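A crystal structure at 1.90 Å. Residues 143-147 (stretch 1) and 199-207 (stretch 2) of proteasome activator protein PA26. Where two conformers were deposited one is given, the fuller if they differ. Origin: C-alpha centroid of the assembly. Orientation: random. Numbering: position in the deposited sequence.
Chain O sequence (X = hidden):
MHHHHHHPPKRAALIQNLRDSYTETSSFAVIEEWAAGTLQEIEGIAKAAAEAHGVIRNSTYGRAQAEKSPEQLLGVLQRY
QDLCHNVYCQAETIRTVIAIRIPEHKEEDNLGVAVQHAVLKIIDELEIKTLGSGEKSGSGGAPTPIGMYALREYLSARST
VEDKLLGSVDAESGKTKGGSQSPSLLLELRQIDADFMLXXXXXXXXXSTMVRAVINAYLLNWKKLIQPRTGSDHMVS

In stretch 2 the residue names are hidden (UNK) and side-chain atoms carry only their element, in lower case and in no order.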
ATOM      1  N   PRO O 143     -40.718 -49.199 -89.151  1.00 29.28           N
ATOM      2  CA  PRO O 143     -39.269 -49.338 -89.323  1.00 29.57           C
ATOM      3  C   PRO O 143     -38.782 -50.777 -89.618  1.00 29.89           C
ATOM      4  O   PRO O 143     -37.632 -50.979 -90.030  1.00 30.20           O
ATOM      5  CB  PRO O 143     -38.710 -48.838 -87.981  1.00 29.92           C
ATOM      6  CG  PRO O 143     -39.820 -49.139 -86.956  1.00 29.99           C
ATOM      7  CD  PRO O 143     -41.094 -49.010 -87.736  1.00 29.44           C
ATOM      8  N   THR O 144     -39.634 -51.770 -89.422  1.00 29.16           N
ATOM      9  CA  THR O 144     -39.226 -53.142 -89.690  1.00 29.08           C
ATOM     10  C   THR O 144     -39.370 -53.403 -91.206  1.00 27.77           C
ATOM     11  O   THR O 144     -40.282 -52.857 -91.843  1.00 26.94           O
ATOM     12  CB  THR O 144     -40.074 -54.102 -88.810  1.00 30.08           C
ATOM     13  OG1 THR O 144     -39.562 -55.441 -88.882  1.00 33.18           O
ATOM     14  CG2 THR O 144     -41.490 -54.210 -89.346  1.00 30.61           C
ATOM     15  N   PRO O 145     -38.448 -54.153 -91.812  1.00 27.18           N
ATOM     16  CA  PRO O 145     -38.536 -54.423 -93.256  1.00 27.77           C
ATOM     17  C   PRO O 145     -39.840 -55.120 -93.664  1.00 28.85           C
ATOM     18  O   PRO O 145     -40.354 -54.893 -94.764  1.00 28.17           O
ATOM     19  CB  PRO O 145     -37.318 -55.311 -93.520  1.00 28.04           C
ATOM     20  CG  PRO O 145     -36.354 -54.885 -92.452  1.00 27.73           C
ATOM     21  CD  PRO O 145     -37.223 -54.724 -91.220  1.00 27.36           C
ATOM     22  N   ILE O 146     -40.377 -55.936 -92.761  1.00 28.45           N
ATOM     23  CA  ILE O 146     -41.616 -56.638 -93.010  1.00 30.82           C
ATOM     24  C   ILE O 146     -42.256 -57.006 -91.676  1.00 30.20           C
ATOM     25  O   ILE O 146     -41.562 -57.408 -90.741  1.00 31.46           O
ATOM     26  CB  ILE O 146     -41.371 -57.871 -93.948  1.00 30.39           C
ATOM     27  CG1 ILE O 146     -42.634 -58.219 -94.718  1.00 32.65           C
ATOM     28  CG2 ILE O 146     -40.754 -59.072 -93.219  1.00 31.12           C
ATOM     29  CD1 ILE O 146     -42.396 -59.311 -95.796  1.00 32.85           C
ATOM     30  N   GLY O 147     -43.563 -56.845 -91.582  1.00 31.01           N
ATOM     31  CA  GLY O 147     -44.264 -57.167 -90.347  1.00 31.09           C
ATOM     32  C   GLY O 147     -44.967 -58.511 -90.290  1.00 31.21           C
ATOM     33  O   GLY O 147     -44.772 -59.371 -91.143  1.00 31.22           O
ATOM     34  N   UNK O 199     -36.574 -59.073 -97.594  1.00 24.72           N
ATOM     35  CA  UNK O 199     -37.216 -58.484 -96.408  1.00 25.03           C
ATOM     36  C   UNK O 199     -37.307 -59.447 -95.228  1.00 25.12           C
ATOM     37  O   UNK O 199     -37.099 -59.048 -94.088  1.00 24.93           O
ATOM     38  n   UNK O 199     -40.794 -54.007 -98.787  1.00 34.66           N
ATOM     39  c   UNK O 199     -39.597 -54.888 -98.772  1.00 30.86           C
ATOM     40  c   UNK O 199     -38.482 -56.680 -97.569  1.00 25.47           C
ATOM     41  c   UNK O 199     -39.821 -56.118 -97.914  1.00 29.15           C
ATOM     42  c   UNK O 199     -38.590 -57.942 -96.763  1.00 24.97           C
ATOM     43  N   UNK O 200     -37.604 -60.716 -95.508  1.00 24.66           N
ATOM     44  CA  UNK O 200     -37.488 -61.754 -94.474  1.00 24.80           C
ATOM     45  C   UNK O 200     -36.052 -61.882 -93.943  1.00 25.44           C
ATOM     46  O   UNK O 200     -35.863 -61.986 -92.736  1.00 25.27           O
ATOM     47  c   UNK O 200     -39.551 -63.007 -95.223  1.00 22.73           C
ATOM     48  c   UNK O 200     -37.788 -64.189 -93.896  1.00 24.68           C
ATOM     49  c   UNK O 200     -38.047 -63.125 -94.951  1.00 24.77           C
ATOM     50  N   UNK O 201     -35.046 -61.858 -94.825  1.00 25.83           N
ATOM     51  CA  UNK O 201     -33.641 -61.915 -94.369  1.00 26.97           C
ATOM     52  C   UNK O 201     -33.287 -60.736 -93.445  1.00 25.74           C
ATOM     53  O   UNK O 201     -32.645 -60.918 -92.415  1.00 24.92           O
ATOM     54  c   UNK O 201     -32.636 -61.907 -95.523  1.00 27.07           C
ATOM     55  o   UNK O 201     -32.119 -62.723 -98.779  1.00 37.62           O
ATOM     56  o   UNK O 201     -30.451 -62.945 -97.357  1.00 37.31           O
ATOM     57  c   UNK O 201     -31.678 -62.924 -97.619  1.00 31.33           C
ATOM     58  c   UNK O 201     -32.675 -63.096 -96.474  1.00 29.77           C
ATOM     59  N   UNK O 202     -33.690 -59.536 -93.851  1.00 24.43           N
ATOM     60  CA  UNK O 202     -33.447 -58.323 -93.073  1.00 23.93           C
ATOM     61  C   UNK O 202     -34.246 -58.308 -91.778  1.00 23.81           C
ATOM     62  O   UNK O 202     -33.700 -57.977 -90.721  1.00 24.34           O
ATOM     63  c   UNK O 202     -33.065 -56.908 -95.238  1.00 23.00           C
ATOM     64  c   UNK O 202     -31.554 -56.695 -95.070  1.00 24.52           C
ATOM     65  c   UNK O 202     -33.793 -57.089 -93.902  1.00 23.39           C
ATOM     66  c   UNK O 202     -33.712 -55.748 -95.987  1.00 25.27           C
ATOM     67  N   UNK O 203     -35.544 -58.621 -91.862  1.00 23.62           N
ATOM     68  CA  UNK O 203     -36.398 -58.631 -90.673  1.00 23.91           C
ATOM     69  C   UNK O 203     -35.938 -59.652 -89.632  1.00 24.34           C
ATOM     70  O   UNK O 203     -35.974 -59.352 -88.438  1.00 24.93           O
ATOM     71  c   UNK O 203     -37.842 -58.863 -91.043  1.00 23.45           C
ATOM     72  N   UNK O 204     -35.508 -60.847 -90.061  1.00 24.45           N
ATOM     73  CA  UNK O 204     -34.992 -61.838 -89.090  1.00 24.76           C
ATOM     74  C   UNK O 204     -33.766 -61.332 -88.343  1.00 24.12           C
ATOM     75  O   UNK O 204     -33.664 -61.524 -87.120  1.00 24.20           O
ATOM     76  o   UNK O 204     -33.866 -63.065 -90.875  1.00 25.87           O
ATOM     77  c   UNK O 204     -34.676 -63.224 -89.713  1.00 24.49           C
ATOM     78  c   UNK O 204     -35.964 -63.930 -90.191  1.00 24.57           C
ATOM     79  N   UNK O 205     -32.856 -60.699 -89.077  0.50 24.19           N
ATOM     80  CA  UNK O 205     -31.666 -60.077 -88.492  0.50 24.02           C
ATOM     81  C   UNK O 205     -32.064 -59.028 -87.441  0.50 24.15           C
ATOM     82  O   UNK O 205     -31.584 -59.062 -86.305  0.50 24.29           O
ATOM     83  c   UNK O 205     -29.609 -58.746 -89.056  0.50 23.91           C
ATOM     84  o   UNK O 205     -30.208 -60.503 -90.395  0.50 23.43           O
ATOM     85  c   UNK O 205     -30.804 -59.457 -89.614  0.50 24.16           C
ATOM     86  N   UNK O 206     -32.965 -58.128 -87.834  1.00 24.09           N
ATOM     87  CA  UNK O 206     -33.440 -57.001 -87.016  1.00 24.47           C
ATOM     88  C   UNK O 206     -34.190 -57.521 -85.788  1.00 24.11           C
ATOM     89  O   UNK O 206     -34.038 -57.003 -84.679  1.00 22.89           O
ATOM     90  c   UNK O 206     -34.395 -56.157 -87.856  1.00 25.46           C
ATOM     91  n   UNK O 206     -33.793 -53.848 -87.023  1.00 31.77           N
ATOM     92  c   UNK O 206     -34.738 -54.823 -87.261  1.00 28.72           C
ATOM     93  n   UNK O 206     -35.685 -53.002 -86.459  1.00 33.34           N
ATOM     94  c   UNK O 206     -35.934 -54.277 -86.924  1.00 31.59           C
ATOM     95  c   UNK O 206     -34.387 -52.769 -86.531  1.00 33.34           C
ATOM     96  N   UNK O 207     -35.001 -58.553 -86.004  1.00 22.00           N
ATOM     97  CA  UNK O 207     -35.694 -59.229 -84.906  1.00 21.99           C
ATOM     98  C   UNK O 207     -34.718 -59.869 -83.898  1.00 21.47           C
ATOM     99  O   UNK O 207     -34.928 -59.767 -82.671  1.00 21.03           O
ATOM    100  c   UNK O 207     -37.533 -61.016 -84.375  1.00 22.31           C
ATOM    101  c   UNK O 207     -38.305 -60.046 -83.434  1.00 22.74           C
ATOM    102  c   UNK O 207     -36.695 -60.275 -85.445  1.00 20.61           C
ATOM    103  c   UNK O 207     -38.511 -61.990 -85.041  1.00 22.66           C
TER

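Position 199 carries four carbons in a row ending in a nitrogen; its third carbon approaches P145 O, and its CB is 4.0 Å from I146 CB. The unbranched chain identifies lysine. K199 has chi1 in the m well and chi2 to chi4 all t, so the chain is extended. Its CD lies 3.4 Å from P145 O; the aliphatic part of the chain, not the terminal nitrogen, makes these approaches.

Position 200 has three side-chain carbons, one carrying the other two, a fork directly at CB. The CA-to-CB bond points away from stretch 1, and the closest contact runs through the backbone, N to I146 CG2 at 4.2 Å. This is valine, V200.

Position 201 shows three carbons, the third bearing two oxygens, and its side chain comes no nearer to stretch 1 than 8.3 Å, from CB to P145 CB. Two oxygens on the third carbon make a carboxylate, which excludes the carboxamide of glutamine and identifies glutamate, E201.

Position 202 has four carbons forked at the second, and its CB lies 3.7 Å from P145 CG, an apolar contact. This is leucine, L202.

At position 203 a single carbon, CB, is the whole side chain. This CB sits 3.6 Å from I146 CG2 and 4.2 Å from P145 CD, while T144 OG1 is 4.4 Å from it. The residue is alanine, A203.

Position 204 has one carbon carrying an oxygen and a carbon, and does not reach stretch 1. The pattern is threonine; T204 has chi1 at 50° (p).

Position 205 repeats that pattern, also out of reach of stretch 1, and is again threonine; T205 has chi1 at -70° (m).

Position 206 has one carbon followed by a five-membered ring of three carbons and two nitrogens, an imidazole, which T144 OG1 approaches obliquely. This is histidine. H206 CD2 is 4.3 Å from T144 OG1. T144 OG1 and H206 ND1 are both hydrogen-bonded elsewhere in the structure.

Position 207 again has four carbons forked at the second, with its CB 6.6 Å from T144 OG1, its side chain's nearest approach to stretch 1. This is leucine, L207.

The contact is a loop packed on a helix. Backbone bonds such as A203 N to K199 O (2.7 Å) and H206 N to L202 O (3.0 Å) follow the i to i+4 pattern. K199, L202, A203 and H206, spaced three or four residues apart except for the adjacent pair 202 and 203, all point their CA-to-CB bonds toward the loop. P145 and I146 both point toward the helix. No hydrogen bond crosses the interface; 377 Å² is buried, summed over both sides, in a contact that combines apolar side-chain packing with carbon-to-carbonyl contacts.

Stretch 2, residues 199-207: KVELATTHL
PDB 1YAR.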